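Local coordinates for protein Emp46p (PDB 2A6V) that acts as a calcium-independent, lectin-type cargo receptor that is involved in the secretion of glycoproteins, at residues A65-F75 against E211-I222; S97-S105 against I197-A205. All blocks are in the same frame, centred on the assembly; numbering follows the deposited sequence.

Overall arrangement
Along the chain, strand 66-75 comes first and opens contact 1, which closes only when the chain returns as strand 209-218 to pair antiparallel with it in the middle of one sheet of the beta sandwich. Contact 2 is nested within this large loop: residues 97-105, between strands 84-90 and 111-115, settle on strand 196-202 of the other sheet. Strand 196-202 leads directly into strand 209-218, so the late chain serves both sheets in turn. The centres of the contacts are about 18 Å apart, yet they touch through the core, where Trp70 and Ile212 pack on Thr199 and Leu217 packs on Ile197.

Contact 1 of 2, residues A65-F75 against E211-I222; sequences AMTIEWTFRSF and EILKMKLYDGVI
Glu211 OE1 is gripped by two nitrogens of Arg73, NE at 2.8 Å and NH2 at 3.0 Å, in a salt bridge across the central strand pair of one sheet of the lectin beta sandwich. The oxygen lies in the guanidinium plane; OE1 turns its syn lone pair to NH2, whereas NE approaches OE1 from above the carboxylate plane. Arg41 binds the same oxygen and Ser209 holds OE2, so this buried carboxylate is fixed from several directions and its negative charge is probably stabilised. Leu213 CD1 lies over one face of the guanidinium.

Strand 66-75 and the 211-218 part of strand 209-218 run antiparallel, their directions 162° apart. A classic beta bulge interrupts the ladder where Leu213 and Lys214 both face Thr71: Thr71 O takes a 2.8 Å bond from Leu213 N and a weak one from Lys214 N. The bulge shifts the register by one residue.

On the face turned to the opposite sheet, Met215 lies over the Trp70 ring. Its CG, anti to the backbone N (chi1 -179°), makes a CH-pi contact 3.4 Å from the centroid of the six-membered ring, while SD stands farther above the same ring as a Met-aromatic contact. Ile212 CG2 sits at the ring edge in its plane. Beyond, Met215 CE reaches Ile68 CG2, and Leu217 CD1 meets Ile68 CG1.

The other face carries Glu69 and Tyr218. Tyr218 OH gives only a weak bond to Glu69 OE1, and the Glu69 carboxylate is turned 75° from the Tyr218 ring; its stronger partner is Arg161, at OE2. Where the second strand has ended, Gly220 O accepts from Thr67 OG1 at 2.6 Å, the donor in the carbonyl plane and on a lone pair.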
loop_
_atom_site.group_PDB
_atom_site.type_symbol
_atom_site.label_atom_id
_atom_site.label_comp_id
_atom_site.label_asym_id
_atom_site.label_seq_id
_atom_site.Cartn_x
_atom_site.Cartn_y
_atom_site.Cartn_z
ATOM N N ALA A 65 2.901 2.919 -19.241
ATOM C CA ALA A 65 2.147 2.145 -18.253
ATOM C C ALA A 65 3.036 1.762 -17.070
ATOM O O ALA A 65 4.252 1.992 -17.075
ATOM C CB ALA A 65 1.566 0.902 -18.902
ATOM N N MET A 66 2.432 1.193 -16.031
ATOM C CA MET A 66 3.226 0.789 -14.868
ATOM C C MET A 66 2.667 -0.399 -14.131
ATOM O O MET A 66 1.476 -0.671 -14.194
ATOM C CB MET A 66 3.387 1.960 -13.911
ATOM C CG MET A 66 2.155 2.409 -13.181
ATOM S SD MET A 66 2.552 3.323 -11.637
ATOM C CE MET A 66 0.998 3.042 -10.786
ATOM N N THR A 67 3.540 -1.081 -13.395
ATOM C CA THR A 67 3.176 -2.160 -12.503
ATOM C C THR A 67 3.818 -1.927 -11.138
ATOM O O THR A 67 4.995 -1.617 -11.067
ATOM C CB THR A 67 3.692 -3.486 -13.066
ATOM O OG1 THR A 67 3.139 -3.700 -14.374
ATOM C CG2 THR A 67 3.221 -4.673 -12.211
ATOM N N ILE A 68 3.049 -2.072 -10.070
ATOM C CA ILE A 68 3.593 -2.059 -8.718
ATOM C C ILE A 68 3.226 -3.370 -8.066
ATOM O O ILE A 68 2.060 -3.782 -8.070
ATOM C CB ILE A 68 3.033 -0.903 -7.900
ATOM C CG1 ILE A 68 3.469 0.447 -8.503
ATOM C CG2 ILE A 68 3.490 -1.042 -6.453
ATOM C CD1 ILE A 68 2.752 1.637 -7.897
ATOM N N GLU A 69 4.211 -4.024 -7.480
ATOM C CA GLU A 69 4.018 -5.273 -6.781
ATOM C C GLU A 69 4.519 -5.098 -5.364
ATOM O O GLU A 69 5.711 -4.856 -5.169
ATOM C CB GLU A 69 4.791 -6.391 -7.452
ATOM C CG GLU A 69 4.269 -6.776 -8.811
ATOM C CD GLU A 69 5.109 -7.855 -9.470
ATOM O OE1 GLU A 69 6.284 -8.076 -9.072
ATOM O OE2 GLU A 69 4.583 -8.475 -10.414
ATOM N N TRP A 70 3.623 -5.202 -4.392
ATOM C CA TRP A 70 3.964 -5.244 -2.976
ATOM C C TRP A 70 3.813 -6.657 -2.445
ATOM O O TRP A 70 2.763 -7.272 -2.666
ATOM C CB TRP A 70 3.017 -4.358 -2.179
ATOM C CG TRP A 70 3.153 -2.877 -2.376
ATOM C CD1 TRP A 70 2.426 -2.088 -3.223
ATOM C CD2 TRP A 70 4.039 -2.004 -1.677
ATOM N NE1 TRP A 70 2.810 -0.774 -3.090
ATOM C CE2 TRP A 70 3.796 -0.695 -2.138
ATOM C CE3 TRP A 70 5.002 -2.185 -0.688
ATOM C CZ2 TRP A 70 4.486 0.408 -1.654
ATOM C CZ3 TRP A 70 5.700 -1.086 -0.231
ATOM C CH2 TRP A 70 5.429 0.190 -0.694
ATOM N N THR A 71 4.826 -7.189 -1.756
ATOM C CA THR A 71 4.762 -8.487 -1.125
ATOM C C THR A 71 4.689 -8.223 0.357
ATOM O O THR A 71 5.568 -7.555 0.915
ATOM C CB THR A 71 5.983 -9.319 -1.480
ATOM O OG1 THR A 71 6.005 -9.518 -2.902
ATOM C CG2 THR A 71 5.919 -10.689 -0.827
ATOM N N PHE A 72 3.662 -8.750 0.997
ATOM C CA PHE A 72 3.338 -8.388 2.370
ATOM C C PHE A 72 2.773 -9.587 3.119
ATOM O O PHE A 72 2.389 -10.590 2.526
ATOM C CB PHE A 72 2.289 -7.246 2.363
ATOM C CG PHE A 72 0.933 -7.698 1.905
ATOM C CD1 PHE A 72 0.020 -8.216 2.808
ATOM C CD2 PHE A 72 0.607 -7.683 0.556
ATOM C CE1 PHE A 72 -1.190 -8.709 2.372
ATOM C CE2 PHE A 72 -0.625 -8.171 0.137
ATOM C CZ PHE A 72 -1.508 -8.660 1.059
ATOM N N ARG A 73 2.705 -9.489 4.428
ATOM C CA ARG A 73 1.902 -10.406 5.205
ATOM C C ARG A 73 1.429 -9.764 6.501
ATOM O O ARG A 73 1.963 -8.752 6.944
ATOM C CB ARG A 73 2.659 -11.699 5.504
ATOM C CG ARG A 73 3.867 -11.505 6.398
ATOM C CD ARG A 73 4.690 -12.767 6.512
ATOM N NE ARG A 73 5.864 -12.504 7.329
ATOM C CZ ARG A 73 6.903 -13.309 7.438
ATOM N NH1 ARG A 73 6.930 -14.488 6.852
ATOM N NH2 ARG A 73 7.922 -12.930 8.195
ATOM N N SER A 74 0.437 -10.382 7.111
ATOM C CA SER A 74 0.035 -10.067 8.462
ATOM C C SER A 74 0.220 -11.336 9.257
ATOM O O SER A 74 -0.327 -12.361 8.905
ATOM C CB SER A 74 -1.431 -9.668 8.541
ATOM O OG SER A 74 -1.807 -9.561 9.911
ATOM N N PHE A 75 1.007 -11.257 10.318
ATOM C CA PHE A 75 1.339 -12.407 11.141
ATOM C C PHE A 75 1.039 -12.172 12.614
ATOM O O PHE A 75 1.211 -11.066 13.148
ATOM C CB PHE A 75 2.823 -12.745 10.978
ATOM C CG PHE A 75 3.258 -13.902 11.812
ATOM C CD1 PHE A 75 2.872 -15.184 11.478
ATOM C CD2 PHE A 75 4.038 -13.705 12.948
ATOM C CE1 PHE A 75 3.259 -16.274 12.281
ATOM C CE2 PHE A 75 4.435 -14.785 13.737
ATOM C CZ PHE A 75 4.040 -16.062 13.401
ATOM N N GLU A 211 3.650 -6.596 7.752
ATOM C CA GLU A 211 5.036 -6.715 7.281
ATOM C C GLU A 211 5.140 -6.551 5.784
ATOM O O GLU A 211 4.270 -7.016 5.048
ATOM C CB GLU A 211 5.626 -8.049 7.694
ATOM C CG GLU A 211 5.405 -8.356 9.163
ATOM C CD GLU A 211 6.080 -9.608 9.665
ATOM O OE1 GLU A 211 6.731 -10.308 8.862
ATOM O OE2 GLU A 211 5.976 -9.887 10.871
ATOM N N ILE A 212 6.219 -5.910 5.328
ATOM C CA ILE A 212 6.526 -5.739 3.909
ATOM C C ILE A 212 7.814 -6.523 3.599
ATOM O O ILE A 212 8.876 -6.230 4.169
ATOM C CB ILE A 212 6.688 -4.248 3.545
ATOM C CG1 ILE A 212 5.404 -3.458 3.874
ATOM C CG2 ILE A 212 7.060 -4.091 2.108
ATOM C CD1 ILE A 212 4.171 -3.839 3.061
ATOM N N LEU A 213 7.738 -7.469 2.678
ATOM C CA LEU A 213 8.882 -8.310 2.338
ATOM C C LEU A 213 9.582 -7.852 1.065
ATOM O O LEU A 213 10.794 -8.051 0.916
ATOM C CB LEU A 213 8.438 -9.767 2.169
ATOM C CG LEU A 213 8.294 -10.546 3.474
ATOM C CD1 LEU A 213 7.187 -10.024 4.342
ATOM C CD2 LEU A 213 8.109 -12.003 3.119
ATOM N N LYS A 214 8.843 -7.235 0.134
ATOM C CA LYS A 214 9.372 -6.859 -1.167
ATOM C C LYS A 214 8.486 -5.773 -1.759
ATOM O O LYS A 214 7.289 -5.666 -1.446
ATOM C CB LYS A 214 9.443 -8.059 -2.102
ATOM C CG LYS A 214 10.112 -7.849 -3.429
ATOM C CD LYS A 214 10.381 -9.215 -4.170
ATOM C CE LYS A 214 9.406 -10.325 -3.823
ATOM N NZ LYS A 214 9.601 -11.536 -4.700
ATOM N N MET A 215 9.091 -4.929 -2.568
ATOM C CA MET A 215 8.325 -3.994 -3.393
ATOM C C MET A 215 9.091 -3.681 -4.668
ATOM O O MET A 215 10.273 -3.362 -4.613
ATOM C CB MET A 215 7.991 -2.706 -2.631
ATOM C CG MET A 215 7.150 -1.683 -3.446
ATOM S SD MET A 215 8.156 -0.683 -4.582
ATOM C CE MET A 215 6.957 0.388 -5.285
ATOM N N LYS A 216 8.443 -3.831 -5.809
ATOM C CA LYS A 216 9.034 -3.545 -7.108
ATOM C C LYS A 216 8.084 -2.693 -7.912
ATOM O O LYS A 216 6.869 -2.904 -7.880
ATOM C CB LYS A 216 9.293 -4.831 -7.885
ATOM C CG LYS A 216 10.337 -5.743 -7.295
ATOM C CD LYS A 216 10.541 -6.995 -8.156
ATOM C CE LYS A 216 11.649 -7.888 -7.614
ATOM N NZ LYS A 216 11.662 -9.238 -8.254
ATOM N N LEU A 217 8.618 -1.729 -8.631
ATOM C CA LEU A 217 7.866 -0.987 -9.616
ATOM C C LEU A 217 8.499 -1.267 -10.966
ATOM O O LEU A 217 9.722 -1.348 -11.066
ATOM C CB LEU A 217 7.860 0.519 -9.335
ATOM C CG LEU A 217 7.163 1.396 -10.387
ATOM C CD1 LEU A 217 6.572 2.621 -9.750
ATOM C CD2 LEU A 217 8.091 1.812 -11.575
ATOM N N TYR A 218 7.665 -1.413 -11.991
ATOM C CA TYR A 218 8.109 -1.604 -13.369
ATOM C C TYR A 218 7.507 -0.514 -14.233
ATOM O O TYR A 218 6.339 -0.159 -14.097
ATOM C CB TYR A 218 7.672 -2.971 -13.930
ATOM C CG TYR A 218 8.063 -4.194 -13.141
ATOM C CD1 TYR A 218 9.077 -5.046 -13.580
ATOM C CD2 TYR A 218 7.399 -4.530 -11.960
ATOM C CE1 TYR A 218 9.426 -6.176 -12.845
ATOM C CE2 TYR A 218 7.738 -5.647 -11.237
ATOM C CZ TYR A 218 8.747 -6.466 -11.675
ATOM O OH TYR A 218 9.066 -7.577 -10.924
ATOM N N ASP A 219 8.298 -0.015 -15.171
ATOM C CA ASP A 219 7.870 1.056 -16.054
ATOM C C ASP A 219 7.053 0.480 -17.221
ATOM O O ASP A 219 7.205 0.894 -18.367
ATOM C CB ASP A 219 9.088 1.804 -16.622
ATOM C CG ASP A 219 9.893 2.559 -15.573
ATOM O OD1 ASP A 219 9.361 2.982 -14.524
ATOM O OD2 ASP A 219 11.101 2.818 -15.753
ATOM N N GLY A 220 6.188 -0.483 -16.935
ATOM C CA GLY A 220 5.347 -1.076 -17.953
ATOM C C GLY A 220 4.415 -2.132 -17.381
ATOM O O GLY A 220 4.453 -2.429 -16.189
ATOM N N VAL A 221 3.559 -2.662 -18.247
ATOM C CA VAL A 221 2.669 -3.762 -17.929
ATOM C C VAL A 221 3.421 -5.046 -18.174
ATOM O O VAL A 221 3.881 -5.299 -19.286
ATOM C CB VAL A 221 1.429 -3.775 -18.847
ATOM C CG1 VAL A 221 0.471 -4.887 -18.423
ATOM C CG2 VAL A 221 0.752 -2.406 -18.879
ATOM N N ILE A 222 3.526 -5.871 -17.145
ATOM C CA ILE A 222 4.329 -7.081 -17.232
ATOM C C ILE A 222 3.466 -8.280 -17.620
ATOM O O ILE A 222 2.283 -8.340 -17.279
ATOM C CB ILE A 222 5.098 -7.325 -15.901
ATOM C CG1 ILE A 222 4.151 -7.586 -14.722
ATOM C CG2 ILE A 222 6.013 -6.131 -15.583
ATOM C CD1 ILE A 222 4.872 -7.971 -13.452
HETATM O O HOH W 1 5.974 2.395 -19.851
#

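Contact 2 of 2, residues S97-S105 against I197-A205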
loop_
_atom_site.group_PDB
_atom_site.type_symbol
_atom_site.label_atom_id
_atom_site.label_comp_id
_atom_site.label_asym_id
_atom_site.label_seq_id
_atom_site.Cartn_x
_atom_site.Cartn_y
_atom_site.Cartn_z
ATOM N N SER A 97 -0.109 14.117 8.759
ATOM C CA SER A 97 -1.118 13.287 9.400
ATOM C C SER A 97 -0.893 11.818 9.104
ATOM O O SER A 97 -0.509 11.441 7.984
ATOM C CB SER A 97 -2.524 13.649 8.949
ATOM O OG SER A 97 -3.488 12.786 9.559
ATOM N N THR A 98 -1.194 11.009 10.115
ATOM C CA THR A 98 -1.230 9.549 10.016
ATOM C C THR A 98 -2.553 8.996 10.527
ATOM O O THR A 98 -2.622 7.840 10.967
ATOM C CB THR A 98 -0.097 8.940 10.841
ATOM O OG1 THR A 98 -0.208 9.387 12.206
ATOM C CG2 THR A 98 1.273 9.422 10.353
ATOM N N GLU A 99 -3.598 9.813 10.483
ATOM C CA GLU A 99 -4.886 9.473 11.100
ATOM C C GLU A 99 -5.575 8.323 10.391
ATOM O O GLU A 99 -6.313 7.573 11.005
ATOM C CB GLU A 99 -5.788 10.727 11.197
ATOM C CG GLU A 99 -7.207 10.553 11.753
ATOM C CD GLU A 99 -7.275 10.180 13.227
ATOM O OE1 GLU A 99 -6.226 10.026 13.869
ATOM O OE2 GLU A 99 -8.414 10.011 13.710
ATOM N N LEU A 100 -5.292 8.159 9.103
ATOM C CA LEU A 100 -5.872 7.091 8.308
ATOM C C LEU A 100 -4.850 5.962 8.075
ATOM O O LEU A 100 -3.881 6.114 7.333
ATOM C CB LEU A 100 -6.358 7.676 6.976
ATOM C CG LEU A 100 -7.231 6.786 6.104
ATOM C CD1 LEU A 100 -8.468 6.255 6.835
ATOM C CD2 LEU A 100 -7.631 7.569 4.854
ATOM N N PHE A 101 -5.054 4.846 8.770
ATOM C CA PHE A 101 -4.187 3.655 8.701
ATOM C C PHE A 101 -2.700 3.914 8.789
ATOM O O PHE A 101 -1.899 3.306 8.108
ATOM C CB PHE A 101 -4.639 2.756 7.532
ATOM C CG PHE A 101 -6.006 2.215 7.759
ATOM C CD1 PHE A 101 -6.183 1.135 8.586
ATOM C CD2 PHE A 101 -7.133 2.878 7.243
ATOM C CE1 PHE A 101 -7.436 0.652 8.869
ATOM C CE2 PHE A 101 -8.393 2.424 7.537
ATOM C CZ PHE A 101 -8.552 1.294 8.353
ATOM N N GLY A 102 -2.339 4.851 9.664
ATOM C CA GLY A 102 -0.958 5.211 9.892
ATOM C C GLY A 102 -0.270 5.932 8.744
ATOM O O GLY A 102 0.945 6.106 8.761
ATOM N N GLY A 103 -1.018 6.366 7.752
ATOM C CA GLY A 103 -0.420 6.787 6.507
ATOM C C GLY A 103 -0.776 8.148 5.943
ATOM O O GLY A 103 0.002 8.706 5.167
ATOM N N SER A 104 -1.941 8.661 6.294
ATOM C CA SER A 104 -2.479 9.846 5.629
ATOM C C SER A 104 -3.479 10.573 6.516
ATOM O O SER A 104 -4.079 9.997 7.418
ATOM C CB SER A 104 -3.194 9.390 4.350
ATOM O OG SER A 104 -3.714 10.488 3.606
ATOM N N SER A 105 -3.714 11.845 6.215
ATOM C CA SER A 105 -4.921 12.527 6.638
ATOM C C SER A 105 -6.150 11.814 6.077
ATOM O O SER A 105 -6.084 11.179 5.019
ATOM C CB SER A 105 -4.886 13.957 6.090
ATOM O OG SER A 105 -6.080 14.634 6.339
ATOM N N ILE A 197 4.137 7.119 -3.812
ATOM C CA ILE A 197 3.865 5.695 -3.627
ATOM C C ILE A 197 4.284 5.270 -2.256
ATOM O O ILE A 197 5.415 5.539 -1.838
ATOM C CB ILE A 197 4.658 4.883 -4.688
ATOM C CG1 ILE A 197 4.219 5.257 -6.106
ATOM C CG2 ILE A 197 4.566 3.399 -4.426
ATOM C CD1 ILE A 197 5.224 4.916 -7.127
ATOM N N GLY A 198 3.406 4.591 -1.522
ATOM C CA GLY A 198 3.787 4.093 -0.217
ATOM C C GLY A 198 2.829 3.078 0.367
ATOM O O GLY A 198 1.850 2.664 -0.268
ATOM N N THR A 199 3.126 2.674 1.586
ATOM C CA THR A 199 2.303 1.762 2.361
ATOM C C THR A 199 2.358 2.179 3.819
ATOM O O THR A 199 3.346 2.778 4.282
ATOM C CB THR A 199 2.803 0.303 2.170
ATOM O OG1 THR A 199 1.945 -0.589 2.873
ATOM C CG2 THR A 199 4.217 0.090 2.746
ATOM N N SER A 200 1.312 1.865 4.557
ATOM C CA SER A 200 1.271 2.112 5.977
ATOM C C SER A 200 0.372 1.145 6.682
ATOM O O SER A 200 -0.487 0.527 6.058
ATOM C CB SER A 200 0.807 3.532 6.254
ATOM O OG SER A 200 -0.556 3.681 5.876
ATOM N N ALA A 201 0.533 1.015 7.982
ATOM C CA ALA A 201 -0.344 0.167 8.754
ATOM C C ALA A 201 -0.438 0.654 10.166
ATOM O O ALA A 201 0.405 1.415 10.629
ATOM C CB ALA A 201 0.136 -1.269 8.727
ATOM N N ILE A 202 -1.484 0.222 10.847
ATOM C CA ILE A 202 -1.656 0.442 12.268
ATOM C C ILE A 202 -2.303 -0.818 12.850
ATOM O O ILE A 202 -3.133 -1.454 12.210
ATOM C CB ILE A 202 -2.519 1.706 12.520
ATOM C CG1 ILE A 202 -2.552 2.047 14.012
ATOM C CG2 ILE A 202 -3.945 1.552 11.962
ATOM C CD1 ILE A 202 -3.333 3.328 14.296
ATOM N N ASN A 203 -1.890 -1.194 14.052
ATOM C CA ASN A 203 -2.465 -2.318 14.756
ATOM C C ASN A 203 -3.089 -1.837 16.072
ATOM O O ASN A 203 -3.352 -0.642 16.241
ATOM C CB ASN A 203 -1.419 -3.430 14.938
ATOM C CG ASN A 203 -0.363 -3.083 15.960
ATOM O OD1 ASN A 203 -0.393 -2.009 16.545
ATOM N ND2 ASN A 203 0.598 -4.009 16.174
ATOM N N ASP A 204 -3.363 -2.777 16.977
ATOM C CA ASP A 204 -3.894 -2.480 18.304
ATOM C C ASP A 204 -3.135 -3.324 19.323
ATOM O O ASP A 204 -2.039 -3.818 19.029
ATOM C CB ASP A 204 -5.436 -2.609 18.343
ATOM C CG ASP A 204 -5.950 -4.022 18.134
ATOM O OD1 ASP A 204 -5.194 -4.977 18.341
ATOM O OD2 ASP A 204 -7.144 -4.246 17.763
ATOM N N ALA A 205 -3.688 -3.460 20.524
ATOM C CA ALA A 205 -2.973 -4.144 21.582
ATOM C C ALA A 205 -2.787 -5.632 21.350
ATOM O O ALA A 205 -1.981 -6.251 22.042
ATOM C CB ALA A 205 -3.661 -3.910 22.944
#
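Ser200 OG donates a short hydrogen bond, 2.6 Å, to Phe101 O, joining the loop 97-105 to strand 196-202. The hydroxyl approaches from above the carbonyl plane, 42° out of it, instead of along a lone pair. Its torsion (chi1 68°) sets OG between the backbone N and the carbonyl carbon of Ser200, which points OG at the loop. Trp88 NE1 also hydrogen-bonds to Ser200 OG, so the serine links the loop both to its own strand and to the neighbouring strand 84-90.

Packing around the bond is close. Gly103 CA lies 3.5 Å from Ser200 CB, tighter than usual for two carbons, and also touches Ser200 OG, while Gly102 O rests against Ser200 CB. With no side chains at Gly102 and Gly103, the loop backbone itself can rest against the strand. Two residues along the strand, on the same face as Ser200, Ile202 points its CG2 branch at Phe101, reaching CA at 3.9 Å and CD1 at 4.1 Å. The two side chains cross at about a right angle, and the methyl meets the ring obliquely.

Behind this first shell, the loop holds its own shape. Gly103 N bonds to Leu100 O across a type I' beta turn with Phe101 and Gly102 at its corners; Leu100 N bonds to Ser104 O at 2.8 Å, and Gly103 and Ser104 both face Leu100 in a classic beta bulge. Leu100 and Ser104 both pack on Trp88, and Lys90 binds Ser104 OG. At the loop's start, Ser97 OG accepts from Glu99 N in an ST turn.

The Phe101 side chain lies about 7 Å from that of Tyr128, a potassium ligand, and about 9 Å from a potassium ion, near but not bound to it; the contact lays a loop on one sheet of the legume-lectin-like beta sandwich.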